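Local coordinates for probable ABC transporter extracellular-binding protein YckB (Bacillus subtilis, PDB 2IEE) that probably serves as the extracellular solute-binding component of a binding-protein-dependent ABC transport system, at residues Tyr109-Ala114 / Asp201-Pro206; Ala78-Gln83 / Val212-Asn217. All blocks are in the same frame, centred on the assembly; numbering follows the deposited sequence.

In the fold
Strand 197-214 ties the two contacts together. In interaction 1 its early part, 201-206, pairs with 109-114 of the neighbouring strand 108-116 in the mixed sheet; in interaction 2 its far end and the turn after it, 212-217, meet the C-terminal end of helix 75-81. The contact centres lie 30 Å apart with the middle of the molecule between them, and their nearest atoms stay about 13 Å apart. Residues 109-206 fall within the span from 78 to 217 that interaction 2 brings together. This is consistent with the two-lobed fold of family 3 solute-binding proteins, in which strands cross between the lobes and the solute is held in the cleft between them.

Interaction 1: residues Tyr109-Ala114 / Asp201-Pro206; sequences YSYGTA and DIKYMP
The phenol of Tyr204 donates to the main-chain carbonyl of Thr113, OH to O 2.7 Å, linking two antiparallel neighbours, strands 197-214 and 108-116, in the mixed sheet of this solute-binding fold. The hydroxyl approaches about 31° out of the carbonyl plane. Next to this bond along the strands, Gly112 and Tyr204 form a hydrogen-bonded pair: Gly112 N gives to Tyr204 O at 2.8 Å, and Tyr204 N returns a longer bond to Gly112 O at 3.2 Å. A chi1 of 55° sets CG of Tyr204 between its own backbone N and carbonyl carbon; the ring has the glycine over one face, with Gly112 CA 3.8 Å from the ring centroid in a CH-pi contact. Glycine suits the place because a CB there would run into Tyr204 CE2. The side chain of Tyr204 also touches Tyr143 and Val146 of helix 142-149.

The Tyr111 and Lys203 side chains run alongside each other in the same direction; CG of Lys203 comes within 3.9 Å of Tyr111 CE1, so the lysine uses its aliphatic stem here. The Tyr111 ring also meets that of Tyr181. Past the last direct backbone bond, a water continues the ladder, accepting from Ala114 N at 2.9 Å and donating to Ile202 O at 2.6 Å.

Interaction 2: residues Ala78-Gln83 / Val212-Asn217; sequences AVNSGQ and VMKKSN
The last turn of helix 75-81 rests against the end of strand 197-214, where the strand gives way to a type I beta turn that leads into helix 218-234. Val79 makes the central touch. Its CB points toward the strand, and CG1, anti to the backbone N (chi1 175°), presses on the peptide link between Met213 and Lys214: it lies 3.3 Å from Lys214 N and 3.6 Å from Met213 C. A short branched side chain suits the spot, because both methyls turn to strand backbone: CG1 closely, CG2 more loosely at 4.3 Å from Val212 O. On the strand side, Val212 packs with Phe101 and Phe103 of strand 101-103.

Lys214 adds a second layer. Its chain is extended beyond CG and passes the carbonyl end of the helix: CB is 4.0 Å from Val79 O, and CE is 3.9 Å from Asn80 O. The long methylene stem thus does the touching, joined by the amide of Asn80, whose ND2 stands 4.2 Å from Lys214 CG. At Gly82 the helix stops with a positive phi of 90°, a backbone shape that suits glycine because a CB would jam against the preceding carbonyl oxygen. Two weak bonds, Gln83 N to Ala78 O and Gly82 N to Val79 O, are the pair consistent with a Schellman motif. In the turn, Asn217 N donates to Lys214 O at 2.8 Å.

The contact is therefore carried by apolar carbon against peptide groups, without hydrogen bonds between the two segments. The ammonium of Lys214, its NZ 4.2 Å from Asn80 O, is too far for a direct bond, but its charge may still interact favourably with the partly negative C-terminal end of the helix.

Interaction 1: residues Tyr109-Ala114 / Asp201-Pro206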
loop_
_atom_site.group_PDB
_atom_site.type_symbol
_atom_site.label_atom_id
_atom_site.label_comp_id
_atom_site.label_asym_id
_atom_site.label_seq_id
_atom_site.Cartn_x
_atom_site.Cartn_y
_atom_site.Cartn_z
ATOM N N TYR A 109 -5.921 1.233 5.590
ATOM C CA TYR A 109 -6.518 -0.076 5.799
ATOM C C TYR A 109 -6.969 -0.563 4.429
ATOM O O TYR A 109 -7.542 0.197 3.651
ATOM C CB TYR A 109 -7.725 0.022 6.736
ATOM C CG TYR A 109 -7.403 0.582 8.105
ATOM C CD1 TYR A 109 -7.139 1.938 8.282
ATOM C CD2 TYR A 109 -7.368 -0.248 9.224
ATOM C CE1 TYR A 109 -6.851 2.457 9.545
ATOM C CE2 TYR A 109 -7.079 0.260 10.494
ATOM C CZ TYR A 109 -6.824 1.610 10.643
ATOM O OH TYR A 109 -6.543 2.116 11.888
ATOM N N SER A 110 -6.707 -1.826 4.129
ATOM C CA SER A 110 -7.091 -2.358 2.841
ATOM C C SER A 110 -7.217 -3.872 2.925
ATOM O O SER A 110 -7.194 -4.454 4.013
ATOM C CB SER A 110 -6.047 -1.964 1.790
ATOM O OG SER A 110 -6.484 -2.284 0.478
ATOM N N TYR A 111 -7.373 -4.488 1.763
ATOM C CA TYR A 111 -7.497 -5.931 1.626
ATOM C C TYR A 111 -7.357 -6.251 0.134
ATOM O O TYR A 111 -7.433 -5.354 -0.703
ATOM C CB TYR A 111 -8.852 -6.413 2.171
ATOM C CG TYR A 111 -10.049 -5.667 1.638
ATOM C CD1 TYR A 111 -10.541 -5.912 0.361
ATOM C CD2 TYR A 111 -10.683 -4.702 2.413
ATOM C CE1 TYR A 111 -11.644 -5.210 -0.137
ATOM C CE2 TYR A 111 -11.779 -3.993 1.930
ATOM C CZ TYR A 111 -12.255 -4.249 0.658
ATOM O OH TYR A 111 -13.343 -3.541 0.194
ATOM N N GLY A 112 -7.136 -7.518 -0.192
ATOM C CA GLY A 112 -6.985 -7.895 -1.583
ATOM C C GLY A 112 -8.307 -8.141 -2.288
ATOM O O GLY A 112 -9.312 -8.455 -1.652
ATOM N N THR A 113 -8.309 -7.986 -3.609
ATOM C CA THR A 113 -9.509 -8.216 -4.395
ATOM C C THR A 113 -9.095 -8.834 -5.718
ATOM O O THR A 113 -7.935 -9.203 -5.899
ATOM C CB THR A 113 -10.285 -6.901 -4.658
ATOM O OG1 THR A 113 -9.423 -5.943 -5.284
ATOM C CG2 THR A 113 -10.813 -6.324 -3.352
ATOM N N ALA A 114 -10.046 -8.961 -6.633
ATOM C CA ALA A 114 -9.771 -9.542 -7.934
ATOM C C ALA A 114 -10.435 -8.753 -9.052
ATOM O O ALA A 114 -11.582 -8.327 -8.934
ATOM C CB ALA A 114 -10.266 -10.986 -7.972
ATOM N N ASP A 201 -17.728 -9.944 -4.800
ATOM C CA ASP A 201 -17.764 -10.775 -3.597
ATOM C C ASP A 201 -16.439 -11.254 -3.021
ATOM O O ASP A 201 -16.369 -11.639 -1.852
ATOM C CB ASP A 201 -18.686 -11.974 -3.835
ATOM C CG ASP A 201 -20.086 -11.546 -4.223
ATOM O OD1 ASP A 201 -20.665 -10.708 -3.504
ATOM O OD2 ASP A 201 -20.605 -12.037 -5.248
ATOM N N ILE A 202 -15.384 -11.219 -3.823
ATOM C CA ILE A 202 -14.087 -11.674 -3.357
ATOM C C ILE A 202 -13.301 -10.596 -2.615
ATOM O O ILE A 202 -12.969 -9.553 -3.174
ATOM C CB ILE A 202 -13.255 -12.212 -4.543
ATOM C CG1 ILE A 202 -13.913 -13.489 -5.085
ATOM C CG2 ILE A 202 -11.823 -12.481 -4.112
ATOM C CD1 ILE A 202 -13.321 -13.991 -6.398
ATOM N N LYS A 203 -13.028 -10.863 -1.341
ATOM C CA LYS A 203 -12.257 -9.974 -0.473
ATOM C C LYS A 203 -11.422 -10.907 0.407
ATOM O O LYS A 203 -11.956 -11.833 1.012
ATOM C CB LYS A 203 -13.183 -9.123 0.407
ATOM C CG LYS A 203 -14.151 -8.206 -0.344
ATOM C CD LYS A 203 -15.092 -7.505 0.641
ATOM C CE LYS A 203 -15.991 -6.466 -0.045
ATOM N NZ LYS A 203 -16.865 -7.057 -1.093
ATOM N N TYR A 204 -10.115 -10.675 0.476
ATOM C CA TYR A 204 -9.256 -11.542 1.266
ATOM C C TYR A 204 -8.046 -10.830 1.857
ATOM O O TYR A 204 -7.611 -9.786 1.368
ATOM C CB TYR A 204 -8.756 -12.709 0.405
ATOM C CG TYR A 204 -8.069 -12.234 -0.856
ATOM C CD1 TYR A 204 -8.815 -11.857 -1.968
ATOM C CD2 TYR A 204 -6.687 -12.062 -0.903
ATOM C CE1 TYR A 204 -8.215 -11.316 -3.087
ATOM C CE2 TYR A 204 -6.071 -11.512 -2.026
ATOM C CZ TYR A 204 -6.846 -11.136 -3.112
ATOM O OH TYR A 204 -6.277 -10.533 -4.206
HETATM N N MSE A 205 -7.512 -11.424 2.917
HETATM C CA MSE A 205 -6.322 -10.924 3.588
HETATM C C MSE A 205 -6.322 -9.453 3.986
HETATM O O MSE A 205 -5.589 -8.650 3.405
HETATM C CB MSE A 205 -5.101 -11.188 2.712
HETATM C CG MSE A 205 -3.782 -10.890 3.398
HETATM SE SE MSE A 205 -2.400 -10.510 2.118
HETATM C CE MSE A 205 -2.707 -12.018 0.940
ATOM N N PRO A 206 -7.123 -9.080 4.993
ATOM C CA PRO A 206 -7.151 -7.678 5.418
ATOM C C PRO A 206 -5.748 -7.253 5.867
ATOM O O PRO A 206 -4.952 -8.087 6.293
ATOM C CB PRO A 206 -8.154 -7.688 6.567
ATOM C CG PRO A 206 -7.954 -9.054 7.167
ATOM C CD PRO A 206 -7.873 -9.932 5.932
HETATM O O HOH W 1 -12.733 -8.973 -5.672
#

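Interaction 2: residues Ala78-Gln83 / Val212-Asn217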
loop_
_atom_site.group_PDB
_atom_site.type_symbol
_atom_site.label_atom_id
_atom_site.label_comp_id
_atom_site.label_asym_id
_atom_site.label_seq_id
_atom_site.Cartn_x
_atom_site.Cartn_y
_atom_site.Cartn_z
ATOM N N ALA A 78 17.970 -0.722 8.895
ATOM C CA ALA A 78 18.426 0.653 8.996
ATOM C C ALA A 78 17.741 1.315 10.180
ATOM O O ALA A 78 18.297 2.213 10.813
ATOM C CB ALA A 78 18.110 1.400 7.715
ATOM N N VAL A 79 16.527 0.867 10.479
ATOM C CA VAL A 79 15.774 1.415 11.597
ATOM C C VAL A 79 16.413 0.968 12.908
ATOM O O VAL A 79 16.550 1.750 13.849
ATOM C CB VAL A 79 14.308 0.946 11.563
ATOM C CG1 VAL A 79 13.579 1.438 12.802
ATOM C CG2 VAL A 79 13.626 1.465 10.303
ATOM N N ASN A 80 16.806 -0.298 12.961
ATOM C CA ASN A 80 17.443 -0.844 14.153
ATOM C C ASN A 80 18.848 -0.293 14.356
ATOM O O ASN A 80 19.240 0.015 15.477
ATOM C CB ASN A 80 17.486 -2.368 14.069
ATOM C CG ASN A 80 16.266 -3.011 14.680
ATOM O OD1 ASN A 80 16.069 -4.218 14.573
ATOM N ND2 ASN A 80 15.442 -2.206 15.339
ATOM N N SER A 81 19.598 -0.168 13.264
ATOM C CA SER A 81 20.961 0.346 13.322
ATOM C C SER A 81 20.990 1.825 13.698
ATOM O O SER A 81 22.016 2.344 14.140
ATOM C CB SER A 81 21.651 0.163 11.970
ATOM O OG SER A 81 21.019 0.952 10.970
ATOM N N GLY A 82 19.859 2.500 13.522
ATOM C CA GLY A 82 19.795 3.914 13.831
ATOM C C GLY A 82 20.161 4.726 12.602
ATOM O O GLY A 82 20.296 5.943 12.668
ATOM N N GLN A 83 20.328 4.039 11.476
ATOM C CA GLN A 83 20.672 4.684 10.213
ATOM C C GLN A 83 19.593 5.711 9.863
ATOM O O GLN A 83 19.884 6.811 9.396
ATOM C CB GLN A 83 20.772 3.630 9.111
ATOM C CG GLN A 83 21.383 4.120 7.810
ATOM C CD GLN A 83 21.452 3.025 6.757
ATOM O OE1 GLN A 83 21.974 1.936 7.012
ATOM N NE2 GLN A 83 20.927 3.308 5.566
ATOM N N VAL A 212 7.045 2.758 10.711
ATOM C CA VAL A 212 7.872 1.833 11.481
ATOM C C VAL A 212 9.086 2.512 12.108
ATOM O O VAL A 212 9.842 3.211 11.430
ATOM C CB VAL A 212 8.386 0.678 10.590
ATOM C CG1 VAL A 212 8.999 -0.405 11.452
ATOM C CG2 VAL A 212 7.248 0.118 9.740
HETATM N N MSE A 213 9.265 2.321 13.407
HETATM C CA MSE A 213 10.417 2.897 14.083
HETATM C C MSE A 213 10.962 1.974 15.166
HETATM O O MSE A 213 10.317 0.993 15.550
HETATM C CB MSE A 213 10.084 4.297 14.632
HETATM C CG MSE A 213 8.794 4.427 15.416
HETATM SE SE MSE A 213 7.919 6.188 15.257
HETATM C CE MSE A 213 6.143 5.525 14.876
ATOM N N LYS A 214 12.175 2.269 15.622
ATOM C CA LYS A 214 12.834 1.469 16.651
ATOM C C LYS A 214 11.884 1.347 17.836
ATOM O O LYS A 214 11.360 2.345 18.318
ATOM C CB LYS A 214 14.137 2.160 17.067
ATOM C CG LYS A 214 15.162 1.272 17.751
ATOM C CD LYS A 214 16.433 2.071 18.023
ATOM C CE LYS A 214 17.487 1.249 18.741
ATOM N NZ LYS A 214 18.657 2.099 19.131
ATOM N N LYS A 215 11.664 0.122 18.303
ATOM C CA LYS A 215 10.743 -0.123 19.411
ATOM C C LYS A 215 11.077 0.638 20.701
ATOM O O LYS A 215 10.193 0.890 21.522
ATOM C CB LYS A 215 10.652 -1.627 19.685
ATOM C CG LYS A 215 9.495 -2.025 20.587
ATOM C CD LYS A 215 9.196 -3.512 20.483
ATOM C CE LYS A 215 8.163 -3.941 21.515
ATOM N NZ LYS A 215 6.926 -3.119 21.448
ATOM N N SER A 216 12.342 1.012 20.873
ATOM C CA SER A 216 12.748 1.760 22.059
ATOM C C SER A 216 12.390 3.240 21.916
ATOM O O SER A 216 12.386 3.982 22.900
ATOM C CB SER A 216 14.255 1.622 22.283
ATOM O OG SER A 216 14.975 2.094 21.157
ATOM N N ASN A 217 12.086 3.663 20.691
ATOM C CA ASN A 217 11.739 5.060 20.416
ATOM C C ASN A 217 10.292 5.382 20.756
ATOM O O ASN A 217 9.557 5.930 19.931
ATOM C CB ASN A 217 11.996 5.391 18.941
ATOM C CG ASN A 217 13.331 6.079 18.722
ATOM O OD1 ASN A 217 14.105 6.268 19.662
ATOM N ND2 ASN A 217 13.606 6.457 17.480
#